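Local coordinates for protein myosin-4 (Saccharomyces cerevisiae, PDB 3MMI) that carries specific mRNAs such as ASH1 into the bud as a type V myosin motor, recruited through SHE3, and is represented here by its globular tail, at residues 191-196 with 252-257. Residues are numbered along the deposited sequence; the frame is centred on the assembly and turned at random.
Sequences LFTFLN and RLVSWF
Set two helical segments, 191-196 and 252-257, running the same way, their axes 10.6 Å apart at closest approach and crossing at -26°, with Leu191 level with Leu253 and Phe192 with Trp256 (CA to CA 8.1 and 6.9 Å). Trp256, at chi1 t and chi2 95°, reaches across so that Leu195 CB sits over its six-membered ring, 3.5 Å from the centroid, a CH-pi contact. Phe192, chi1 m, lays its ring nearly parallel to the indole but slid aside, CE1 3.6 Å from Trp256 CB, and brings CZ to 3.5 Å from Arg252 O. Ser255 OG donates a hydrogen bond to Arg252 O (2.6 Å). Deeper in, Leu195 CD1 meets Phe257 CE1 at 3.8 Å and Leu191 CD2 meets Leu253 CG at 4.1 Å. Phe216 of helix 209-234 packs edge-to-face on Trp256, and Arg252 forms a salt bridge with Asp185 and a hydrogen bond to the Ser183 carbonyl. Such apolar packing between near-parallel helices joins 185-204 to 240-257 in the all-helical globular tail, the dilute domain of type V myosins.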
ATOM      1  N   LEU A 191      16.007  -1.358 -10.179  1.00 27.88           N
ATOM      2  CA  LEU A 191      14.593  -1.478  -9.919  1.00 26.89           C
ATOM      3  C   LEU A 191      13.994  -2.840 -10.364  1.00 25.38           C
ATOM      4  O   LEU A 191      13.196  -3.451  -9.650  1.00 23.26           O
ATOM      5  CB  LEU A 191      13.812  -0.345 -10.637  1.00 28.81           C
ATOM      6  CG  LEU A 191      12.303  -0.437 -10.453  1.00 26.28           C
ATOM      7  CD1 LEU A 191      11.864  -0.143  -8.984  1.00 25.48           C
ATOM      8  CD2 LEU A 191      11.770   0.585 -11.383  1.00 32.48           C
ATOM      9  N   PHE A 192      14.367  -3.293 -11.559  1.00 23.48           N
ATOM     10  CA  PHE A 192      13.830  -4.573 -12.065  1.00 26.64           C
ATOM     11  C   PHE A 192      14.258  -5.815 -11.284  1.00 26.75           C
ATOM     12  O   PHE A 192      13.436  -6.717 -11.012  1.00 26.00           O
ATOM     13  CB  PHE A 192      14.144  -4.751 -13.524  1.00 27.04           C
ATOM     14  CG  PHE A 192      13.490  -3.721 -14.405  1.00 29.88           C
ATOM     15  CD1 PHE A 192      12.293  -3.102 -14.026  1.00 28.46           C
ATOM     16  CD2 PHE A 192      14.096  -3.322 -15.598  1.00 31.85           C
ATOM     17  CE1 PHE A 192      11.658  -2.141 -14.858  1.00 26.84           C
ATOM     18  CE2 PHE A 192      13.448  -2.334 -16.423  1.00 38.76           C
ATOM     19  CZ  PHE A 192      12.193  -1.752 -15.990  1.00 30.94           C
ATOM     20  N   THR A 193      15.487  -5.768 -10.782  1.00 24.93           N
ATOM     21  CA  THR A 193      15.975  -6.801  -9.916  1.00 27.11           C
ATOM     22  C   THR A 193      15.279  -6.786  -8.572  1.00 25.39           C
ATOM     23  O   THR A 193      14.921  -7.874  -8.025  1.00 25.18           O
ATOM     24  CB  THR A 193      17.528  -6.709  -9.775  1.00 30.70           C
ATOM     25  OG1 THR A 193      18.067  -7.007 -11.067  1.00 25.79           O
ATOM     26  CG2 THR A 193      18.030  -7.711  -8.798  1.00 26.69           C
ATOM     27  N   PHE A 194      15.060  -5.582  -8.058  1.00 25.02           N
ATOM     28  CA  PHE A 194      14.361  -5.444  -6.787  1.00 23.52           C
ATOM     29  C   PHE A 194      12.924  -6.006  -6.840  1.00 24.19           C
ATOM     30  O   PHE A 194      12.473  -6.674  -5.917  1.00 25.70           O
ATOM     31  CB  PHE A 194      14.342  -4.000  -6.297  1.00 25.08           C
ATOM     32  CG  PHE A 194      13.347  -3.785  -5.156  1.00 26.12           C
ATOM     33  CD1 PHE A 194      13.734  -3.945  -3.885  1.00 28.78           C
ATOM     34  CD2 PHE A 194      12.004  -3.447  -5.409  1.00 36.84           C
ATOM     35  CE1 PHE A 194      12.876  -3.744  -2.833  1.00 32.78           C
ATOM     36  CE2 PHE A 194      11.087  -3.250  -4.352  1.00 36.23           C
ATOM     37  CZ  PHE A 194      11.532  -3.424  -3.052  1.00 35.36           C
ATOM     38  N   LEU A 195      12.212  -5.713  -7.910  1.00 22.24           N
ATOM     39  CA  LEU A 195      10.855  -6.164  -8.092  1.00 22.80           C
ATOM     40  C   LEU A 195      10.796  -7.655  -8.381  1.00 24.83           C
ATOM     41  O   LEU A 195       9.844  -8.310  -7.928  1.00 21.53           O
ATOM     42  CB  LEU A 195      10.170  -5.457  -9.286  1.00 19.08           C
ATOM     43  CG  LEU A 195       9.917  -3.951  -9.006  1.00 25.15           C
ATOM     44  CD1 LEU A 195       9.371  -3.220 -10.208  1.00 17.89           C
ATOM     45  CD2 LEU A 195       9.009  -3.760  -7.725  1.00 22.53           C
ATOM     46  N   ASN A 196      11.805  -8.172  -9.133  1.00 23.49           N
ATOM     47  CA  ASN A 196      11.902  -9.673  -9.284  1.00 27.07           C
ATOM     48  C   ASN A 196      12.163 -10.353  -7.932  1.00 22.25           C
ATOM     49  O   ASN A 196      11.654 -11.376  -7.661  1.00 21.04           O
ATOM     50  CB  ASN A 196      13.020 -10.123 -10.287  1.00 26.06           C
ATOM     51  CG  ASN A 196      12.742  -9.707 -11.731  1.00 22.13           C
ATOM     52  OD1 ASN A 196      13.661  -9.292 -12.464  1.00 25.54           O
ATOM     53  ND2 ASN A 196      11.503  -9.742 -12.119  1.00 18.56           N
ATOM     54  N   ARG A 252       8.716   3.115 -18.721  1.00 25.05           N
ATOM     55  CA  ARG A 252       9.732   2.189 -18.388  1.00 24.86           C
ATOM     56  C   ARG A 252       9.482   1.482 -17.072  1.00 25.32           C
ATOM     57  O   ARG A 252       9.571   0.268 -17.028  1.00 25.31           O
ATOM     58  CB  ARG A 252      11.081   2.924 -18.307  1.00 29.44           C
ATOM     59  CG  ARG A 252      12.120   2.192 -19.001  1.00 33.72           C
ATOM     60  CD  ARG A 252      13.481   2.870 -18.853  1.00 42.20           C
ATOM     61  NE  ARG A 252      14.537   1.874 -18.922  1.00 38.43           N
ATOM     62  CZ  ARG A 252      15.845   2.170 -19.007  1.00 41.13           C
ATOM     63  NH1 ARG A 252      16.289   3.436 -19.093  1.00 40.17           N
ATOM     64  NH2 ARG A 252      16.699   1.194 -19.087  1.00 37.29           N
ATOM     65  N   LEU A 253       9.250   2.235 -15.988  1.00 25.25           N
ATOM     66  CA  LEU A 253       8.873   1.653 -14.669  1.00 23.76           C
ATOM     67  C   LEU A 253       7.680   0.709 -14.787  1.00 24.19           C
ATOM     68  O   LEU A 253       7.660  -0.385 -14.179  1.00 24.04           O
ATOM     69  CB  LEU A 253       8.548   2.784 -13.705  1.00 24.92           C
ATOM     70  CG  LEU A 253       8.228   2.349 -12.287  1.00 30.67           C
ATOM     71  CD1 LEU A 253       8.795   3.423 -11.302  1.00 32.80           C
ATOM     72  CD2 LEU A 253       6.756   2.094 -12.178  1.00 30.32           C
ATOM     73  N   VAL A 254       6.672   1.123 -15.546  1.00 23.54           N
ATOM     74  CA  VAL A 254       5.414   0.378 -15.615  1.00 26.02           C
ATOM     75  C   VAL A 254       5.496  -0.958 -16.492  1.00 25.41           C
ATOM     76  O   VAL A 254       4.743  -1.868 -16.286  1.00 20.05           O
ATOM     77  CB  VAL A 254       4.308   1.297 -16.164  1.00 25.51           C
ATOM     78  CG1 VAL A 254       3.402   0.623 -17.098  1.00 24.12           C
ATOM     79  CG2 VAL A 254       3.567   1.884 -15.026  1.00 27.80           C
ATOM     80  N   SER A 255       6.412  -0.939 -17.470  1.00 24.67           N
ATOM     81  CA  SER A 255       6.729  -2.085 -18.307  1.00 25.83           C
ATOM     82  C   SER A 255       6.994  -3.394 -17.497  1.00 26.93           C
ATOM     83  O   SER A 255       6.489  -4.411 -17.887  1.00 27.58           O
ATOM     84  CB  SER A 255       7.881  -1.781 -19.276  1.00 23.61           C
ATOM     85  OG  SER A 255       9.112  -1.725 -18.584  1.00 28.12           O
ATOM     86  N   TRP A 256       7.660  -3.330 -16.326  1.00 27.12           N
ATOM     87  CA  TRP A 256       7.831  -4.496 -15.466  1.00 26.74           C
ATOM     88  C   TRP A 256       6.469  -5.088 -14.995  1.00 31.09           C
ATOM     89  O   TRP A 256       6.279  -6.309 -14.915  1.00 28.99           O
ATOM     90  CB  TRP A 256       8.697  -4.162 -14.242  1.00 23.54           C
ATOM     91  CG  TRP A 256       9.065  -5.393 -13.499  1.00 25.94           C
ATOM     92  CD1 TRP A 256      10.262  -6.149 -13.649  1.00 21.00           C
ATOM     93  CD2 TRP A 256       8.320  -6.053 -12.466  1.00 19.80           C
ATOM     94  NE1 TRP A 256      10.234  -7.239 -12.777  1.00 20.18           N
ATOM     95  CE2 TRP A 256       9.070  -7.215 -12.062  1.00 22.51           C
ATOM     96  CE3 TRP A 256       7.096  -5.806 -11.854  1.00 24.74           C
ATOM     97  CZ2 TRP A 256       8.633  -8.080 -11.072  1.00 19.77           C
ATOM     98  CZ3 TRP A 256       6.640  -6.705 -10.870  1.00 23.28           C
ATOM     99  CH2 TRP A 256       7.431  -7.806 -10.474  1.00 23.61           C
ATOM    100  N   PHE A 257       5.544  -4.210 -14.607  1.00 33.51           N
ATOM    101  CA  PHE A 257       4.287  -4.662 -13.980  1.00 35.77           C
ATOM    102  C   PHE A 257       3.371  -5.208 -15.031  1.00 40.75           C
ATOM    103  O   PHE A 257       2.331  -5.814 -14.742  1.00 41.62           O
ATOM    104  CB  PHE A 257       3.571  -3.523 -13.249  1.00 30.42           C
ATOM    105  CG  PHE A 257       4.259  -3.095 -12.044  1.00 24.79           C
ATOM    106  CD1 PHE A 257       5.267  -2.200 -12.122  1.00 22.75           C
ATOM    107  CD2 PHE A 257       3.962  -3.666 -10.837  1.00 21.61           C
ATOM    108  CE1 PHE A 257       5.977  -1.839 -11.024  1.00 22.04           C
ATOM    109  CE2 PHE A 257       4.631  -3.301  -9.711  1.00 22.14           C
ATOM    110  CZ  PHE A 257       5.663  -2.394  -9.795  1.00 25.15           C
TER